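PDB 6VTV: gamma-glutamyl-gamma-aminobutyrate hydrolase PuuD from Escherichia coli, which hydrolyses the gamma-glutamyl linkage of gamma-glutamyl-gamma-aminobutyrate, releasing glutamate and 4-aminobutanoate in the last step of the conversion of putrescine to 4-aminobutanoate. Local coordinates for residues E141-H145 with S204-E210; V16-R20 with R96-S100; V153-Y157 with H226-N230; A38-G44 with F241-I245; L108-I114 with N216-L221. One frame throughout, in Å; residues are numbered along the deposited sequence.

Overall arrangement
A single alpha/beta chain can be held together by contacts that interleave along the sequence, as this class I glutamine amidotransferase-like enzyme illustrates. Contact 4, joining helices 33-42 and 235-254, spans the longest interval and encloses contacts 1, 3 and 5; contact 2 crosses it. Contacts 2 and 5 share helix 94-109, while contacts 1, 2 and 5 reach the same mixed sheet. F244 of contact 4 packs on F219 and P113 of contact 5. Contact 1, at the manganese site, has its centre about 19 Å from that of contact 3. Through F241, which packs on P227 and E228, the contact 4 helices back the loop carrying the predicted catalytic H226 and E228.

Contact 1 (E141-H145 with S204-E210); sequences ELLEH and SPDGLVE. With MN (manganese (II) ion), chain D.
The imidazole of H145 lies against a methyl of L208, with L208 CD2 3.6 Å from the ring centroid and 18° off its normal, a CH-pi contact over one face. H145 takes the m rotamer (chi1 -74°, chi2 -87°) and L208 the t,p pair. Segment 141-145, irregular and extended at L142 and L143, passes the type I turn S204-G207 with the CA atoms of L142 and D206 5.3 Å apart. G207, at phi 90°, completes the turn, and the chain then enters strand 209-214. D206, with chi1 54° (p), is the hub. Its OD2 accepts from the backbone L143 N at 2.7 Å and from H145 NE2 at 2.9 Å; its OD1 accepts from S204 OG at 2.5 Å and from L208 N at 3.2 Å, the latter an Asx turn. Leucines frame this polar centre, L142 CD1 being 4.3 Å from L208 CD1 and L143 CD1 4.1 Å from P205 CD. At the ring's other nitrogen, H145 ND1 binds manganese at 2.3 Å; the metal is also bound by E210 OE2 at 2.2 Å and by a water at 2.3 Å that donates to E210 OE1 (2.6 Å); H161, S185 and H187 complete the site. Since NE2 donates to D206, the proton sits on NE2 and the ND1 lone pair is available to the metal; D206 is a second-shell carboxylate that probably helps to orient the ligand.

Contact 2 (V16-R20 with R96-S100); sequences VVMCR and RDLLS
R96, in the first turn of helix 94-109, points its CA-to-CB bond at strand 13-23 and, with chi1 t, reaches across the strand. V17 CG1 sits over one face of the guanidinium, 3.8 Å from R96 NE, while M18 O lies 3.5 Å from R96 CD and C19 stands at the guanidinium edge. The charged end is satisfied by P72 O and by a salt bridge to E123. About one turn further on, L99 (t,p) also points toward the strand, bringing L99 CD2 to 3.9 Å from V17 CG1. S100 follows sideways, its OG 3.8 Å from V17 CG1 and hydrogen-bonded to E123. The register sets CA atoms of C19 and R96 6.0 Å apart, and those of V17 and S100 7.0 Å apart. The strand is interrupted at M18, which reaches M18 of the second subunit. A helix laid on a central strand, and itself the link of a beta-alpha-beta crossover between parallel strands 68-71 and 114-117, belongs to the Rossmann-like core of class I glutamine amidotransferase domains.

Contact 3 (V153-Y157 with H226-N230); sequences VEQQY and HPEWN
One tyrosine engages two aromatic partners in two different geometries. The Y157 ring forms an offset stack with the six-membered ring of W229 (centroids 4.5 Å apart, planes at 18°), and its edge meets the face of H226 in a T-shaped pair (5.3 Å, 88°). Y157 (m) is the first residue beyond helix 153-156, and its CA lies 7.0 Å from that of W229. Y157 CB sits 3.4 Å from the centroid of the tryptophan's five-membered ring, almost on the normal. V153 CG1 is 3.7 Å from W229 CH2, and a water bridges E154 O and W229 NE1, 3.1 Å from each. The opposing segment is a type I turn from H226 to W229 (chi1 t). Within it, H226 ND1 donates to E228 OE2 at 2.6 Å; K34 forms a salt bridge with E228 and a hydrogen bond with the Y157 hydroxyl. With H226 beside C118, the arrangement matches the predicted Cys-His-Glu triad of class I glutamine amidotransferases, with Y157 packed against its histidine and W229 behind the tyrosine.

Contact 4 (A38-G44 with F241-I245); sequences AIIHAGG and FEGFI
Two helices of the alpha/beta domain cross here, helix 33-42 ending in a Schellman motif just where helix 235-254 comes against it. The axes of segments 38-42 and 241-245 approach to 9.2 Å at a crossing angle of -68°, with the CA atoms of A42 and E242 5.4 Å apart and those of G44 and I245 6.4 Å apart. The alanine methyls are low bumps, and the glycines leave the hollow. A38 lays its methyl on the F241 ring (m), A38 CB being 3.6 Å from the ring centroid; A42 CB settles between F241 CB and I245 CG1, 3.7 Å from each. I245 (m,m) fills the space left by the capping glycines: G44 CA is 3.8 Å from I245 CD1, and any side chain at G44 would strike both I245 and I39. The cap is closed by G44 N to I39 O (2.9 Å) and G43 N to I40 O (3.0 Å), with G43 at phi 103°. I39 (m,m), with I14 of strand 13-23 beneath it, brings its end to the edges of two phenylalanine rings of the other helix: I39 CD1 is 4.2 Å from F241 CD1 and 3.8 Å from F244 CE2.

Contact 5 (L108-I114 with N216-L221); sequences LERRIPI and NHPFAL
The methyl of A220 forms the apolar centre, with L108 CD2 3.9 Å from A220 CB and I114 CB 4.3 Å from it. Next to it P113 CB approaches F219 CB at 4.3 Å. Backbones then pair in parallel: I114 N donates to F219 O at 2.8 Å and L221 N to I114 O at 2.9 Å, so that I114 and A220 form a bridge, their CA atoms 4.4 Å apart and their side chains on the same face. P113 CA adds a CA-H...O contact to F219 O (3.1 Å). Outward, H217 (t) tucks under the end of helix 94-109, its CD2 3.6 Å from L108 CD2, while its ND1 accepts from F219 N at 3.0 Å. R111, which leaves the helix with positive phi (57°), marks the polar edge, its guanidinium laid flat over P218, with R111 NH2 3.4 Å from P218 CG. The paired strands 114-117 and 220-223 continue the central sheet between strands 68-71 and 209-214; helix 235-254 packs on P113 and F219, and helix 170-174 on F219 and L221.

Contact 1 (E141-H145 with S204-E210)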
# COMPACT_ATOMS: atom_id res chain seq x y z
N GLU B 141 -5.39 32.60 -20.75
CA GLU B 141 -6.73 32.27 -21.21
C GLU B 141 -7.46 31.29 -20.30
O GLU B 141 -8.61 30.95 -20.58
CB GLU B 141 -6.67 31.68 -22.63
CG GLU B 141 -5.73 30.48 -22.78
CD GLU B 141 -4.28 30.88 -22.94
OE1 GLU B 141 -3.42 29.98 -22.99
OE2 GLU B 141 -4.00 32.10 -23.02
N LEU B 142 -6.83 30.84 -19.22
CA LEU B 142 -7.36 29.76 -18.40
C LEU B 142 -7.81 30.26 -17.04
O LEU B 142 -7.36 31.31 -16.55
CB LEU B 142 -6.32 28.65 -18.23
CG LEU B 142 -5.85 27.97 -19.52
CD1 LEU B 142 -4.88 26.84 -19.22
CD2 LEU B 142 -7.04 27.47 -20.32
N LEU B 143 -8.70 29.49 -16.42
CA LEU B 143 -9.12 29.74 -15.05
C LEU B 143 -8.00 29.35 -14.08
O LEU B 143 -7.00 28.74 -14.45
CB LEU B 143 -10.39 28.96 -14.73
CG LEU B 143 -11.56 29.07 -15.70
CD1 LEU B 143 -12.56 27.95 -15.46
CD2 LEU B 143 -12.23 30.43 -15.58
N GLU B 144 -8.20 29.71 -12.81
CA GLU B 144 -7.29 29.27 -11.76
C GLU B 144 -7.71 27.88 -11.32
O GLU B 144 -8.70 27.70 -10.62
CB GLU B 144 -7.30 30.25 -10.59
CG GLU B 144 -6.36 29.86 -9.46
CD GLU B 144 -4.94 29.61 -9.94
OE1 GLU B 144 -4.21 30.59 -10.18
OE2 GLU B 144 -4.57 28.43 -10.08
N HIS B 145 -6.95 26.87 -11.76
CA HIS B 145 -7.28 25.48 -11.47
C HIS B 145 -6.65 24.97 -10.18
O HIS B 145 -7.00 23.87 -9.73
CB HIS B 145 -6.85 24.59 -12.64
CG HIS B 145 -7.74 24.72 -13.84
ND1 HIS B 145 -8.88 23.96 -14.01
CD2 HIS B 145 -7.66 25.51 -14.94
CE1 HIS B 145 -9.46 24.28 -15.15
NE2 HIS B 145 -8.74 25.22 -15.73
N SER B 204 -13.39 22.21 -19.02
CA SER B 204 -13.75 23.38 -18.24
C SER B 204 -14.15 24.52 -19.19
O SER B 204 -13.86 24.46 -20.39
CB SER B 204 -12.59 23.81 -17.34
OG SER B 204 -11.34 23.62 -17.98
N PRO B 205 -14.85 25.55 -18.69
CA PRO B 205 -15.30 26.63 -19.59
C PRO B 205 -14.17 27.37 -20.30
O PRO B 205 -14.46 28.14 -21.23
CB PRO B 205 -16.07 27.57 -18.65
CG PRO B 205 -16.50 26.71 -17.52
CD PRO B 205 -15.38 25.72 -17.33
N ASP B 206 -12.91 27.17 -19.90
CA ASP B 206 -11.78 27.79 -20.58
C ASP B 206 -11.18 26.90 -21.66
O ASP B 206 -10.14 27.25 -22.23
CB ASP B 206 -10.70 28.17 -19.56
CG ASP B 206 -10.28 27.00 -18.68
OD1 ASP B 206 -10.73 25.86 -18.93
OD2 ASP B 206 -9.48 27.22 -17.74
N GLY B 207 -11.81 25.76 -21.96
CA GLY B 207 -11.33 24.86 -22.98
C GLY B 207 -10.35 23.81 -22.51
O GLY B 207 -10.02 22.90 -23.29
N LEU B 208 -9.89 23.88 -21.26
CA LEU B 208 -8.94 22.90 -20.75
C LEU B 208 -9.60 21.53 -20.64
O LEU B 208 -10.71 21.40 -20.12
CB LEU B 208 -8.40 23.33 -19.39
CG LEU B 208 -7.32 22.42 -18.80
CD1 LEU B 208 -5.98 22.68 -19.46
CD2 LEU B 208 -7.22 22.58 -17.29
N VAL B 209 -8.90 20.51 -21.13
CA VAL B 209 -9.41 19.15 -21.05
C VAL B 209 -9.37 18.69 -19.60
O VAL B 209 -8.30 18.69 -18.96
CB VAL B 209 -8.61 18.20 -21.96
CG1 VAL B 209 -9.04 16.77 -21.73
CG2 VAL B 209 -8.80 18.59 -23.42
N GLU B 210 -10.52 18.31 -19.06
CA GLU B 210 -10.63 17.87 -17.67
C GLU B 210 -10.94 16.39 -17.54
O GLU B 210 -10.96 15.87 -16.42
CB GLU B 210 -11.70 18.69 -16.94
CG GLU B 210 -11.26 20.10 -16.56
CD GLU B 210 -10.73 20.19 -15.14
OE1 GLU B 210 -11.13 19.35 -14.31
OE2 GLU B 210 -9.92 21.09 -14.87
MN MN D . -9.60 22.07 -12.93
O HOH W 1 -10.37 20.12 -12.00

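Contact 2 (V16-R20 with R96-S100)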
# COMPACT_ATOMS: atom_id res chain seq x y z
N VAL B 16 -3.84 -0.35 -6.87
CA VAL B 16 -3.75 1.09 -6.64
C VAL B 16 -2.29 1.49 -6.63
O VAL B 16 -1.52 1.03 -5.77
CB VAL B 16 -4.45 1.50 -5.34
CG1 VAL B 16 -4.63 3.00 -5.30
CG2 VAL B 16 -5.79 0.80 -5.21
N VAL B 17 -1.90 2.35 -7.57
CA VAL B 17 -0.52 2.81 -7.65
C VAL B 17 -0.23 3.76 -6.49
O VAL B 17 -0.99 4.70 -6.23
CB VAL B 17 -0.26 3.49 -9.01
CG1 VAL B 17 1.06 4.24 -8.99
CG2 VAL B 17 -0.27 2.45 -10.12
N MET B 18 0.87 3.51 -5.80
CA MET B 18 1.24 4.30 -4.63
C MET B 18 2.15 5.46 -5.02
O MET B 18 2.62 5.57 -6.15
CB MET B 18 1.92 3.41 -3.59
CG MET B 18 1.15 2.15 -3.26
SD MET B 18 2.04 1.10 -2.10
CE MET B 18 1.81 2.02 -0.60
N CYS B 19 2.38 6.35 -4.05
CA CYS B 19 3.29 7.47 -4.20
C CYS B 19 4.43 7.35 -3.20
O CYS B 19 4.33 6.65 -2.19
CB CYS B 19 2.57 8.82 -3.99
SG CYS B 19 1.16 9.11 -5.07
N ARG B 20 5.52 8.05 -3.48
CA ARG B 20 6.71 8.02 -2.64
C ARG B 20 6.76 9.25 -1.74
O ARG B 20 6.50 10.37 -2.19
CB ARG B 20 7.98 7.94 -3.48
CG ARG B 20 9.26 7.69 -2.69
CD ARG B 20 10.34 7.16 -3.62
NE ARG B 20 11.41 6.45 -2.92
CZ ARG B 20 12.65 6.91 -2.80
NH1 ARG B 20 12.97 8.09 -3.31
NH2 ARG B 20 13.57 6.20 -2.16
N ARG B 96 7.02 6.52 -9.20
CA ARG B 96 5.62 6.41 -9.61
C ARG B 96 5.49 6.55 -11.12
O ARG B 96 4.70 5.83 -11.75
CB ARG B 96 4.76 7.45 -8.89
CG ARG B 96 3.47 7.76 -9.63
CD ARG B 96 2.29 7.95 -8.70
NE ARG B 96 1.05 8.05 -9.46
CZ ARG B 96 -0.14 8.32 -8.93
NH1 ARG B 96 -0.26 8.52 -7.63
NH2 ARG B 96 -1.21 8.39 -9.71
N ASP B 97 6.24 7.48 -11.72
CA ASP B 97 6.26 7.61 -13.17
C ASP B 97 6.58 6.27 -13.83
O ASP B 97 5.90 5.85 -14.77
CB ASP B 97 7.30 8.65 -13.59
CG ASP B 97 6.81 10.07 -13.40
OD1 ASP B 97 5.65 10.26 -12.99
OD2 ASP B 97 7.60 11.00 -13.68
N LEU B 98 7.61 5.59 -13.33
CA LEU B 98 8.01 4.30 -13.89
C LEU B 98 6.87 3.29 -13.79
O LEU B 98 6.53 2.62 -14.78
CB LEU B 98 9.25 3.79 -13.18
CG LEU B 98 10.12 2.77 -13.92
CD1 LEU B 98 10.76 3.40 -15.15
CD2 LEU B 98 11.18 2.21 -12.98
N LEU B 99 6.28 3.15 -12.61
CA LEU B 99 5.20 2.18 -12.42
C LEU B 99 3.95 2.57 -13.20
O LEU B 99 3.30 1.71 -13.81
CB LEU B 99 4.88 2.04 -10.93
CG LEU B 99 3.73 1.09 -10.59
CD1 LEU B 99 4.03 -0.33 -11.05
CD2 LEU B 99 3.42 1.12 -9.09
N SER B 100 3.60 3.86 -13.19
CA SER B 100 2.39 4.31 -13.87
C SER B 100 2.47 4.06 -15.37
O SER B 100 1.54 3.52 -15.98
CB SER B 100 2.15 5.79 -13.59
OG SER B 100 1.83 6.00 -12.23

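Contact 3 (V153-Y157 with H226-N230)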
# COMPACT_ATOMS: atom_id res chain seq x y z
N VAL B 153 -8.41 22.15 4.57
CA VAL B 153 -8.48 21.08 3.58
C VAL B 153 -9.86 21.02 2.93
O VAL B 153 -9.99 20.82 1.72
CB VAL B 153 -8.10 19.73 4.23
CG1 VAL B 153 -8.54 18.57 3.35
CG2 VAL B 153 -6.60 19.67 4.48
N GLU B 154 -10.92 21.22 3.73
CA GLU B 154 -12.27 21.12 3.21
C GLU B 154 -12.54 22.17 2.14
O GLU B 154 -13.23 21.89 1.15
CB GLU B 154 -13.29 21.23 4.34
CG GLU B 154 -12.90 20.50 5.62
CD GLU B 154 -12.04 21.33 6.55
OE1 GLU B 154 -12.50 22.40 7.01
OE2 GLU B 154 -10.89 20.92 6.82
N GLN B 155 -12.01 23.38 2.32
CA GLN B 155 -12.19 24.41 1.30
C GLN B 155 -11.39 24.10 0.04
O GLN B 155 -11.82 24.45 -1.07
CB GLN B 155 -11.79 25.78 1.85
CG GLN B 155 -12.18 26.03 3.30
CD GLN B 155 -13.68 25.99 3.53
OE1 GLN B 155 -14.47 26.16 2.61
NE2 GLN B 155 -14.08 25.78 4.79
N GLN B 156 -10.23 23.46 0.19
CA GLN B 156 -9.41 23.14 -0.97
C GLN B 156 -10.11 22.17 -1.91
O GLN B 156 -9.91 22.23 -3.13
CB GLN B 156 -8.06 22.56 -0.52
CG GLN B 156 -7.28 23.44 0.45
CD GLN B 156 -5.94 22.83 0.83
OE1 GLN B 156 -5.46 21.90 0.17
NE2 GLN B 156 -5.34 23.35 1.89
N TYR B 157 -10.93 21.28 -1.37
CA TYR B 157 -11.64 20.28 -2.16
C TYR B 157 -13.08 20.69 -2.47
O TYR B 157 -13.84 19.89 -3.00
CB TYR B 157 -11.61 18.93 -1.45
CG TYR B 157 -10.29 18.21 -1.59
CD1 TYR B 157 -9.22 18.51 -0.76
CD2 TYR B 157 -10.11 17.23 -2.56
CE1 TYR B 157 -8.00 17.86 -0.88
CE2 TYR B 157 -8.90 16.57 -2.69
CZ TYR B 157 -7.85 16.89 -1.85
OH TYR B 157 -6.64 16.24 -1.98
N HIS B 226 -11.07 15.67 -8.38
CA HIS B 226 -10.88 14.69 -7.31
C HIS B 226 -12.24 14.14 -6.88
O HIS B 226 -12.84 14.62 -5.91
CB HIS B 226 -10.15 15.32 -6.12
CG HIS B 226 -8.68 15.46 -6.33
ND1 HIS B 226 -7.75 14.72 -5.63
CD2 HIS B 226 -7.97 16.27 -7.15
CE1 HIS B 226 -6.54 15.05 -6.01
NE2 HIS B 226 -6.64 15.99 -6.94
N PRO B 227 -12.74 13.11 -7.58
CA PRO B 227 -14.02 12.50 -7.16
C PRO B 227 -13.90 11.64 -5.92
O PRO B 227 -14.93 11.26 -5.36
CB PRO B 227 -14.42 11.67 -8.38
CG PRO B 227 -13.11 11.30 -9.02
CD PRO B 227 -12.16 12.45 -8.75
N GLU B 228 -12.68 11.31 -5.47
CA GLU B 228 -12.53 10.51 -4.27
C GLU B 228 -12.91 11.27 -3.00
O GLU B 228 -13.14 10.64 -1.96
CB GLU B 228 -11.08 10.01 -4.15
CG GLU B 228 -10.14 11.00 -3.49
CD GLU B 228 -9.64 12.08 -4.44
OE1 GLU B 228 -10.06 12.08 -5.61
OE2 GLU B 228 -8.82 12.92 -4.01
N TRP B 229 -12.99 12.60 -3.07
CA TRP B 229 -13.27 13.43 -1.90
C TRP B 229 -14.70 13.19 -1.44
O TRP B 229 -15.65 13.62 -2.11
CB TRP B 229 -13.04 14.90 -2.24
CG TRP B 229 -13.39 15.82 -1.12
CD1 TRP B 229 -14.46 16.66 -1.06
CD2 TRP B 229 -12.65 16.01 0.09
NE1 TRP B 229 -14.44 17.36 0.13
CE2 TRP B 229 -13.34 16.98 0.85
CE3 TRP B 229 -11.48 15.46 0.61
CZ2 TRP B 229 -12.90 17.41 2.10
CZ3 TRP B 229 -11.04 15.89 1.85
CH2 TRP B 229 -11.75 16.85 2.58
N ASN B 230 -14.86 12.53 -0.30
CA ASN B 230 -16.17 12.21 0.28
C ASN B 230 -17.11 11.64 -0.78
O ASN B 230 -18.25 12.07 -0.94
CB ASN B 230 -16.79 13.44 0.95
CG ASN B 230 -15.98 13.91 2.14
OD1 ASN B 230 -15.53 15.06 2.19
ND2 ASN B 230 -15.80 13.03 3.12
O HOH W 2 -15.77 20.10 0.64

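Contact 4 (A38-G44 with F241-I245)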
# COMPACT_ATOMS: atom_id res chain seq x y z
N ALA B 38 -13.13 5.47 -1.32
CA ALA B 38 -14.02 5.57 -2.47
C ALA B 38 -14.14 4.23 -3.19
O ALA B 38 -15.24 3.85 -3.63
CB ALA B 38 -13.53 6.65 -3.43
N ILE B 39 -13.03 3.50 -3.33
CA ILE B 39 -13.08 2.18 -3.96
C ILE B 39 -13.89 1.22 -3.11
O ILE B 39 -14.72 0.45 -3.62
CB ILE B 39 -11.65 1.66 -4.20
CG1 ILE B 39 -11.00 2.40 -5.37
CG2 ILE B 39 -11.67 0.16 -4.47
CD1 ILE B 39 -11.57 2.02 -6.72
N ILE B 40 -13.67 1.24 -1.79
CA ILE B 40 -14.40 0.37 -0.88
C ILE B 40 -15.90 0.60 -1.00
O ILE B 40 -16.69 -0.34 -1.15
CB ILE B 40 -13.92 0.58 0.57
CG1 ILE B 40 -12.47 0.14 0.73
CG2 ILE B 40 -14.83 -0.15 1.55
CD1 ILE B 40 -12.28 -1.36 0.73
N HIS B 41 -16.32 1.87 -0.95
CA HIS B 41 -17.74 2.19 -0.99
C HIS B 41 -18.39 1.74 -2.29
O HIS B 41 -19.58 1.42 -2.31
CB HIS B 41 -17.94 3.70 -0.79
CG HIS B 41 -19.37 4.10 -0.61
ND1 HIS B 41 -20.17 4.50 -1.65
CD2 HIS B 41 -20.14 4.17 0.50
CE1 HIS B 41 -21.38 4.80 -1.20
NE2 HIS B 41 -21.39 4.60 0.11
N ALA B 42 -17.63 1.70 -3.38
CA ALA B 42 -18.15 1.29 -4.68
C ALA B 42 -18.11 -0.21 -4.89
O ALA B 42 -18.61 -0.69 -5.92
CB ALA B 42 -17.37 1.99 -5.80
N GLY B 43 -17.53 -0.97 -3.96
CA GLY B 43 -17.52 -2.42 -4.05
C GLY B 43 -16.22 -3.04 -4.51
O GLY B 43 -16.22 -4.22 -4.88
N GLY B 44 -15.12 -2.30 -4.49
CA GLY B 44 -13.85 -2.85 -4.92
C GLY B 44 -13.01 -3.37 -3.76
O GLY B 44 -13.21 -3.00 -2.60
N PHE B 241 -17.24 6.06 -9.69
CA PHE B 241 -16.67 4.87 -9.07
C PHE B 241 -17.56 3.65 -9.29
O PHE B 241 -17.05 2.53 -9.45
CB PHE B 241 -16.43 5.12 -7.58
CG PHE B 241 -15.21 5.95 -7.29
CD1 PHE B 241 -13.94 5.39 -7.33
CD2 PHE B 241 -15.34 7.29 -7.00
CE1 PHE B 241 -12.82 6.16 -7.07
CE2 PHE B 241 -14.22 8.07 -6.74
CZ PHE B 241 -12.96 7.51 -6.78
N GLU B 242 -18.88 3.84 -9.30
CA GLU B 242 -19.77 2.72 -9.59
C GLU B 242 -19.54 2.20 -11.00
O GLU B 242 -19.52 0.98 -11.22
CB GLU B 242 -21.23 3.14 -9.38
CG GLU B 242 -21.74 2.96 -7.95
CD GLU B 242 -23.03 3.74 -7.73
OE1 GLU B 242 -23.51 3.85 -6.57
OE2 GLU B 242 -23.56 4.25 -8.73
N GLY B 243 -19.34 3.10 -11.96
CA GLY B 243 -19.09 2.68 -13.33
C GLY B 243 -17.75 1.98 -13.50
O GLY B 243 -17.63 1.04 -14.30
N PHE B 244 -16.74 2.42 -12.76
CA PHE B 244 -15.44 1.75 -12.79
C PHE B 244 -15.55 0.31 -12.29
O PHE B 244 -15.07 -0.63 -12.93
CB PHE B 244 -14.43 2.54 -11.96
CG PHE B 244 -13.10 1.86 -11.81
CD1 PHE B 244 -12.46 1.31 -12.91
CD2 PHE B 244 -12.49 1.77 -10.57
CE1 PHE B 244 -11.23 0.69 -12.77
CE2 PHE B 244 -11.27 1.15 -10.43
CZ PHE B 244 -10.64 0.61 -11.53
N ILE B 245 -16.19 0.12 -11.13
CA ILE B 245 -16.31 -1.22 -10.56
C ILE B 245 -17.17 -2.11 -11.46
O ILE B 245 -16.87 -3.30 -11.63
CB ILE B 245 -16.88 -1.13 -9.13
CG1 ILE B 245 -15.89 -0.40 -8.21
CG2 ILE B 245 -17.16 -2.52 -8.58
CD1 ILE B 245 -14.51 -1.03 -8.18

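Contact 5 (L108-I114 with N216-L221)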
# COMPACT_ATOMS: atom_id res chain seq x y z
N LEU B 108 -3.67 -1.39 -21.02
CA LEU B 108 -4.33 -1.04 -22.27
C LEU B 108 -4.27 -2.18 -23.27
O LEU B 108 -5.21 -2.37 -24.05
CB LEU B 108 -3.70 0.22 -22.86
CG LEU B 108 -3.97 1.52 -22.10
CD1 LEU B 108 -3.40 2.72 -22.84
CD2 LEU B 108 -5.47 1.70 -21.86
N GLU B 109 -3.19 -2.96 -23.25
CA GLU B 109 -3.12 -4.14 -24.11
C GLU B 109 -3.99 -5.27 -23.59
O GLU B 109 -4.61 -5.99 -24.39
CB GLU B 109 -1.67 -4.60 -24.24
CG GLU B 109 -1.52 -5.93 -24.94
CD GLU B 109 -0.07 -6.29 -25.19
OE1 GLU B 109 0.72 -5.39 -25.54
OE2 GLU B 109 0.28 -7.48 -25.04
N ARG B 110 -4.05 -5.45 -22.27
CA ARG B 110 -4.88 -6.49 -21.67
C ARG B 110 -6.33 -6.07 -21.49
O ARG B 110 -7.13 -6.87 -20.98
CB ARG B 110 -4.29 -6.90 -20.31
CG ARG B 110 -2.83 -7.32 -20.38
CD ARG B 110 -2.36 -7.92 -19.06
NE ARG B 110 -1.00 -8.44 -19.17
CZ ARG B 110 -0.61 -9.60 -18.65
NH1 ARG B 110 -1.47 -10.35 -17.99
NH2 ARG B 110 0.65 -10.00 -18.79
N ARG B 111 -6.69 -4.85 -21.88
CA ARG B 111 -8.05 -4.33 -21.76
C ARG B 111 -8.55 -4.38 -20.32
O ARG B 111 -9.72 -4.63 -20.05
CB ARG B 111 -9.01 -5.07 -22.71
CG ARG B 111 -8.41 -5.31 -24.09
CD ARG B 111 -9.46 -5.54 -25.17
NE ARG B 111 -10.73 -6.02 -24.65
CZ ARG B 111 -11.92 -5.51 -24.98
NH1 ARG B 111 -11.99 -4.51 -25.84
NH2 ARG B 111 -13.03 -6.01 -24.46
N ILE B 112 -7.64 -4.14 -19.38
CA ILE B 112 -8.00 -4.04 -17.97
C ILE B 112 -8.55 -2.65 -17.70
O ILE B 112 -7.94 -1.66 -18.12
CB ILE B 112 -6.78 -4.33 -17.09
CG1 ILE B 112 -6.23 -5.73 -17.37
CG2 ILE B 112 -7.14 -4.19 -15.61
CD1 ILE B 112 -4.91 -6.01 -16.70
N PRO B 113 -9.68 -2.53 -17.01
CA PRO B 113 -10.25 -1.20 -16.75
C PRO B 113 -9.29 -0.32 -15.94
O PRO B 113 -8.59 -0.80 -15.05
CB PRO B 113 -11.53 -1.50 -15.96
CG PRO B 113 -11.89 -2.89 -16.37
CD PRO B 113 -10.59 -3.60 -16.57
N ILE B 114 -9.27 0.96 -16.28
CA ILE B 114 -8.43 1.95 -15.61
C ILE B 114 -9.30 3.13 -15.20
O ILE B 114 -10.12 3.61 -15.99
CB ILE B 114 -7.27 2.43 -16.51
CG1 ILE B 114 -6.48 1.25 -17.08
CG2 ILE B 114 -6.35 3.37 -15.75
CD1 ILE B 114 -5.43 1.65 -18.09
N ASN B 216 -11.38 2.54 -28.09
CA ASN B 216 -11.24 1.11 -28.33
C ASN B 216 -10.79 0.34 -27.09
O ASN B 216 -10.30 -0.79 -27.20
CB ASN B 216 -10.28 0.83 -29.50
CG ASN B 216 -10.79 1.41 -30.81
OD1 ASN B 216 -11.99 1.37 -31.10
ND2 ASN B 216 -9.88 1.95 -31.61
N HIS B 217 -10.94 0.94 -25.91
CA HIS B 217 -10.75 0.26 -24.64
C HIS B 217 -12.07 0.24 -23.89
O HIS B 217 -12.79 1.24 -23.89
CB HIS B 217 -9.67 0.94 -23.79
CG HIS B 217 -9.27 0.17 -22.58
ND1 HIS B 217 -10.05 0.13 -21.43
CD2 HIS B 217 -8.19 -0.60 -22.32
CE1 HIS B 217 -9.45 -0.63 -20.53
NE2 HIS B 217 -8.32 -1.08 -21.04
N PRO B 218 -12.43 -0.88 -23.25
CA PRO B 218 -13.74 -0.95 -22.58
C PRO B 218 -13.96 0.15 -21.55
O PRO B 218 -15.05 0.72 -21.49
CB PRO B 218 -13.72 -2.34 -21.93
CG PRO B 218 -12.75 -3.13 -22.73
CD PRO B 218 -11.70 -2.16 -23.17
N PHE B 219 -12.94 0.47 -20.75
CA PHE B 219 -13.10 1.48 -19.70
C PHE B 219 -11.70 1.90 -19.24
O PHE B 219 -11.13 1.29 -18.34
CB PHE B 219 -13.93 0.97 -18.54
CG PHE B 219 -14.36 2.03 -17.58
CD1 PHE B 219 -13.50 2.48 -16.59
CD2 PHE B 219 -15.63 2.58 -17.65
CE1 PHE B 219 -13.89 3.46 -15.70
CE2 PHE B 219 -16.03 3.57 -16.76
CZ PHE B 219 -15.16 4.00 -15.79
N ALA B 220 -11.18 2.96 -19.86
CA ALA B 220 -9.91 3.57 -19.45
C ALA B 220 -10.18 5.07 -19.32
O ALA B 220 -9.96 5.82 -20.27
CB ALA B 220 -8.80 3.26 -20.44
N LEU B 221 -10.67 5.48 -18.16
CA LEU B 221 -11.16 6.83 -17.94
C LEU B 221 -10.24 7.60 -17.00
O LEU B 221 -9.77 7.06 -15.99
CB LEU B 221 -12.58 6.80 -17.36
CG LEU B 221 -13.18 8.12 -16.89
CD1 LEU B 221 -13.46 9.04 -18.06
CD2 LEU B 221 -14.44 7.88 -16.07